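Side-chain contacts in probable mRNA-capping enzyme (Acanthamoeba polyphaga mimivirus, PDB 3BGY), which removes the terminal phosphate from triphosphate-ended RNA as the metal-dependent tunnel-type triphosphatase domain of a multifunctional viral mRNA-capping enzyme: residues A[103-106]-A[107-110]; A[14-17]-A[18-21]. All coordinates share one frame; numbering follows the deposited sequence. Where two conformers were deposited one is given.

Contact 1 of 2, residues A[103-106]-A[107-110]; sequences KASS and NDIS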
loop_
_atom_site.group_PDB
_atom_site.type_symbol
_atom_site.label_atom_id
_atom_site.label_comp_id
_atom_site.label_asym_id
_atom_site.label_seq_id
_atom_site.Cartn_x
_atom_site.Cartn_y
_atom_site.Cartn_z
ATOM N N LYS A 103 -9.417 -7.137 23.668
ATOM C CA LYS A 103 -10.759 -7.529 24.111
ATOM C C LYS A 103 -11.755 -6.354 24.118
ATOM O O LYS A 103 -12.867 -6.486 24.647
ATOM C CB LYS A 103 -10.677 -8.165 25.520
ATOM C CG LYS A 103 -9.721 -9.362 25.636
ATOM C CD LYS A 103 -9.658 -9.953 27.040
ATOM C CE LYS A 103 -8.595 -11.049 27.110
ATOM N NZ LYS A 103 -8.663 -11.860 28.362
ATOM N N ALA A 104 -11.370 -5.212 23.536
ATOM C CA ALA A 104 -12.238 -4.017 23.488
ATOM C C ALA A 104 -13.299 -4.091 22.389
ATOM O O ALA A 104 -13.148 -4.864 21.434
ATOM C CB ALA A 104 -11.409 -2.754 23.315
ATOM N N SER A 105 -14.347 -3.272 22.498
ATOM C CA SER A 105 -15.421 -3.276 21.491
ATOM C C SER A 105 -14.946 -2.636 20.185
ATOM O O SER A 105 -14.067 -1.772 20.210
ATOM C CB SER A 105 -16.671 -2.550 21.995
ATOM O OG SER A 105 -16.543 -1.142 21.888
ATOM N N SER A 106 -15.557 -3.003 19.058
ATOM C CA SER A 106 -15.154 -2.414 17.782
ATOM C C SER A 106 -15.443 -0.898 17.734
ATOM O O SER A 106 -14.681 -0.130 17.133
ATOM C CB SER A 106 -15.780 -3.149 16.597
ATOM O OG SER A 106 -17.136 -2.840 16.468
ATOM N N ASN A 107 -16.491 -0.461 18.442
ATOM C CA ASN A 107 -16.832 0.965 18.507
ATOM C C ASN A 107 -15.769 1.734 19.291
ATOM O O ASN A 107 -15.423 2.848 18.896
ATOM C CB ASN A 107 -18.208 1.188 19.139
ATOM C CG ASN A 107 -18.766 2.568 18.831
ATOM O OD1 ASN A 107 -18.894 3.405 19.717
ATOM N ND2 ASN A 107 -19.087 2.808 17.567
ATOM N N ASP A 108 -15.222 1.112 20.344
ATOM C CA ASP A 108 -14.145 1.698 21.174
ATOM C C ASP A 108 -12.887 1.836 20.329
ATOM O O ASP A 108 -12.166 2.830 20.441
ATOM C CB ASP A 108 -13.780 0.800 22.366
ATOM C CG ASP A 108 -14.774 0.906 23.533
ATOM O OD1 ASP A 108 -15.554 1.876 23.581
ATOM O OD2 ASP A 108 -14.750 0.011 24.399
ATOM N N ILE A 109 -12.627 0.821 19.495
ATOM C CA ILE A 109 -11.469 0.830 18.610
ATOM C C ILE A 109 -11.604 1.906 17.525
ATOM O O ILE A 109 -10.657 2.686 17.312
ATOM C CB ILE A 109 -11.205 -0.577 17.974
ATOM C CG1 ILE A 109 -10.906 -1.589 19.072
ATOM C CG2 ILE A 109 -10.031 -0.490 16.922
ATOM C CD1 ILE A 109 -10.838 -3.051 18.649
ATOM N N SER A 110 -12.771 1.992 16.886
ATOM C CA SER A 110 -13.002 2.992 15.839
ATOM C C SER A 110 -12.878 4.419 16.363
ATOM O O SER A 110 -12.212 5.255 15.753
ATOM C CB SER A 110 -14.374 2.822 15.204
ATOM O OG SER A 110 -14.477 1.590 14.530
#
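Around S105 the backbone turns from the extended conformation of A104 and S105 into the first turn of helix 106-115, and the turn closes where I109 N, 3.1 Å from S105 O, donates its hydrogen bond. S105 is the N-cap of this helix. Its hydroxyl oxygen OG accepts the amide proton of D108, with OG 3.0 Å from D108 N and an N-H...O angle of 152°, and so occupies one of the first-turn amides that have no carbonyl of a preceding turn to bind. A chi1 of 80° sets OG between its own backbone N and carbonyl carbon, and from there it reaches over the start of the helix to D108. The carboxylate of D108 sits close by, its CG 3.2 Å from S105 OG, but it does not complete a reciprocal box: D108 OD2 stays 3.8 Å from S105 N, while OD1 forms a salt bridge with R111 one turn along the same helix face. On the buried side, I109 lies alongside the incoming chain. Its CG1 approaches S105 O at 3.4 Å and also meets the methyl group of A104. Beyond the contact the side chain packs between helix 91-101, where it touches F97 and F101, and strand 169-183 of the barrel, where it touches I170 and Y172. S106 and S110 also rest on I170. The next backbone bond of the turn runs from S110 N to S106 O, with a length of 2.9 Å and an N-H...O angle of 162°.

Contact 2 of 2, residues A[14-17]-A[18-21]; sequences IFSE and NEYN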
loop_
_atom_site.group_PDB
_atom_site.type_symbol
_atom_site.label_atom_id
_atom_site.label_comp_id
_atom_site.label_asym_id
_atom_site.label_seq_id
_atom_site.Cartn_x
_atom_site.Cartn_y
_atom_site.Cartn_z
ATOM N N ILE A 14 4.609 -5.797 -23.127
ATOM C CA ILE A 14 3.690 -6.234 -22.078
ATOM C C ILE A 14 2.262 -5.818 -22.372
ATOM O O ILE A 14 1.338 -6.615 -22.213
ATOM C CB ILE A 14 4.108 -5.667 -20.675
ATOM C CG1 ILE A 14 5.451 -6.263 -20.261
ATOM C CG2 ILE A 14 3.060 -6.008 -19.574
ATOM C CD1 ILE A 14 6.007 -5.682 -18.979
ATOM N N PHE A 15 2.094 -4.586 -22.840
ATOM C CA PHE A 15 0.766 -4.031 -23.079
ATOM C C PHE A 15 0.259 -4.169 -24.499
ATOM O O PHE A 15 1.007 -3.982 -25.458
ATOM C CB PHE A 15 0.731 -2.529 -22.721
ATOM C CG PHE A 15 1.265 -2.210 -21.348
ATOM C CD1 PHE A 15 0.813 -2.917 -20.219
ATOM C CD2 PHE A 15 2.235 -1.203 -21.177
ATOM C CE1 PHE A 15 1.330 -2.630 -18.936
ATOM C CE2 PHE A 15 2.748 -0.908 -19.898
ATOM C CZ PHE A 15 2.288 -1.627 -18.787
ATOM N N SER A 16 -1.041 -4.431 -24.610
ATOM C CA SER A 16 -1.710 -4.478 -25.911
ATOM C C SER A 16 -1.893 -3.004 -26.300
ATOM O O SER A 16 -1.722 -2.106 -25.455
ATOM C CB SER A 16 -3.089 -5.116 -25.772
ATOM O OG SER A 16 -3.912 -4.329 -24.933
ATOM N N GLU A 17 -2.310 -2.736 -27.536
ATOM C CA GLU A 17 -2.515 -1.357 -27.966
ATOM C C GLU A 17 -3.569 -0.641 -27.108
ATOM O O GLU A 17 -3.347 0.507 -26.679
ATOM C CB GLU A 17 -2.899 -1.304 -29.454
ATOM C CG GLU A 17 -3.129 0.126 -29.958
ATOM C CD GLU A 17 -3.557 0.190 -31.407
ATOM O OE1 GLU A 17 -3.861 -0.864 -32.002
ATOM O OE2 GLU A 17 -3.565 1.309 -31.954
ATOM N N ASN A 18 -4.663 -1.333 -26.775
ATOM C CA ASN A 18 -5.688 -0.705 -25.966
ATOM C C ASN A 18 -5.225 -0.461 -24.533
ATOM O O ASN A 18 -5.547 0.578 -23.969
ATOM C CB ASN A 18 -6.990 -1.491 -25.954
ATOM C CG ASN A 18 -8.124 -0.696 -25.321
ATOM O OD1 ASN A 18 -8.375 0.458 -25.701
ATOM N ND2 ASN A 18 -8.775 -1.277 -24.323
ATOM N N GLU A 19 -4.508 -1.426 -23.955
ATOM C CA GLU A 19 -3.986 -1.276 -22.584
ATOM C C GLU A 19 -3.014 -0.119 -22.550
ATOM O O GLU A 19 -3.095 0.730 -21.667
ATOM C CB GLU A 19 -3.277 -2.538 -22.149
ATOM C CG GLU A 19 -4.235 -3.664 -21.766
ATOM C CD GLU A 19 -3.583 -5.030 -21.754
ATOM O OE1 GLU A 19 -2.398 -5.184 -22.128
ATOM O OE2 GLU A 19 -4.290 -5.973 -21.345
ATOM N N TYR A 20 -2.139 -0.052 -23.552
ATOM C CA TYR A 20 -1.166 1.059 -23.676
ATOM C C TYR A 20 -1.894 2.417 -23.638
ATOM O O TYR A 20 -1.560 3.300 -22.850
ATOM C CB TYR A 20 -0.388 0.910 -24.998
ATOM C CG TYR A 20 0.731 1.915 -25.249
ATOM C CD1 TYR A 20 0.450 3.221 -25.726
ATOM C CD2 TYR A 20 2.078 1.526 -25.124
ATOM C CE1 TYR A 20 1.502 4.115 -26.084
ATOM C CE2 TYR A 20 3.116 2.386 -25.479
ATOM C CZ TYR A 20 2.808 3.690 -25.964
ATOM O OH TYR A 20 3.816 4.529 -26.314
ATOM N N ASN A 21 -2.893 2.596 -24.502
ATOM C CA ASN A 21 -3.623 3.873 -24.545
ATOM C C ASN A 21 -4.387 4.230 -23.262
ATOM O O ASN A 21 -4.405 5.390 -22.835
ATOM C CB ASN A 21 -4.548 3.886 -25.776
ATOM C CG ASN A 21 -3.753 3.927 -27.071
ATOM O OD1 ASN A 21 -2.604 4.376 -27.079
ATOM N ND2 ASN A 21 -4.366 3.498 -28.181
HETATM O O HOH W 1 -1.166 -7.570 -22.733
HETATM O O HOH W 2 -2.904 3.583 -30.713
#
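S16 and E19 form a capping box at the start of helix 17-32. S16 OG takes the amide proton of E19, 3.1 Å from E19 N, and in return E19 OE1 accepts from S16 N at 2.9 Å in a nearly straight bond of 170°. The E19 chain, extended beyond CG, folds back past the serine hydroxyl and brings OE1 to the amide, which meets it from above the carboxylate plane. This is the compact part, where E19 and F15 are buried: OE1 also lies near the plane of the F15 ring at its edge, a water whose oxygen lies 2.8 Å from E19 OE1 also reaches I14 O, and OE2 is bound by the amide of D138. F15 CB packs against Y20 CB at 4.3 Å. The outer side is looser. There E17 and N21 run side by side in the same direction, their carboxylate and amide planes 67° apart, and a second water links them, donating to E17 OE2 and accepting from N21 ND2. Beneath the cap, I14 and F15 rest on L228 of helix 221-235 and on I142 and I144 of strand 142-152, while the Y20 hydroxyl bonds to N222 of the same helix.

Overall arrangement
From the N terminus the chain first passes through contact 2, where the leading loop 14-16 turns into helix 17-32 beside the C-terminal helix 221-235 and strand 142-152. It then runs through strand 36-42, helix 47-60, strands 66-77 and 83-88 of the antiparallel barrel and helix 91-101 before contact 1, where the first turn of helix 106-115 packs on strand 169-183. The two caps are in series, neither nested nor crossed. The centres of contacts 1 and 2 are about 46 Å apart and the nearest atoms of contacts 1 and 2 about 37 Å apart, on opposite sides of the chain's centre. Each begins a helix that packs on the outside of the barrel.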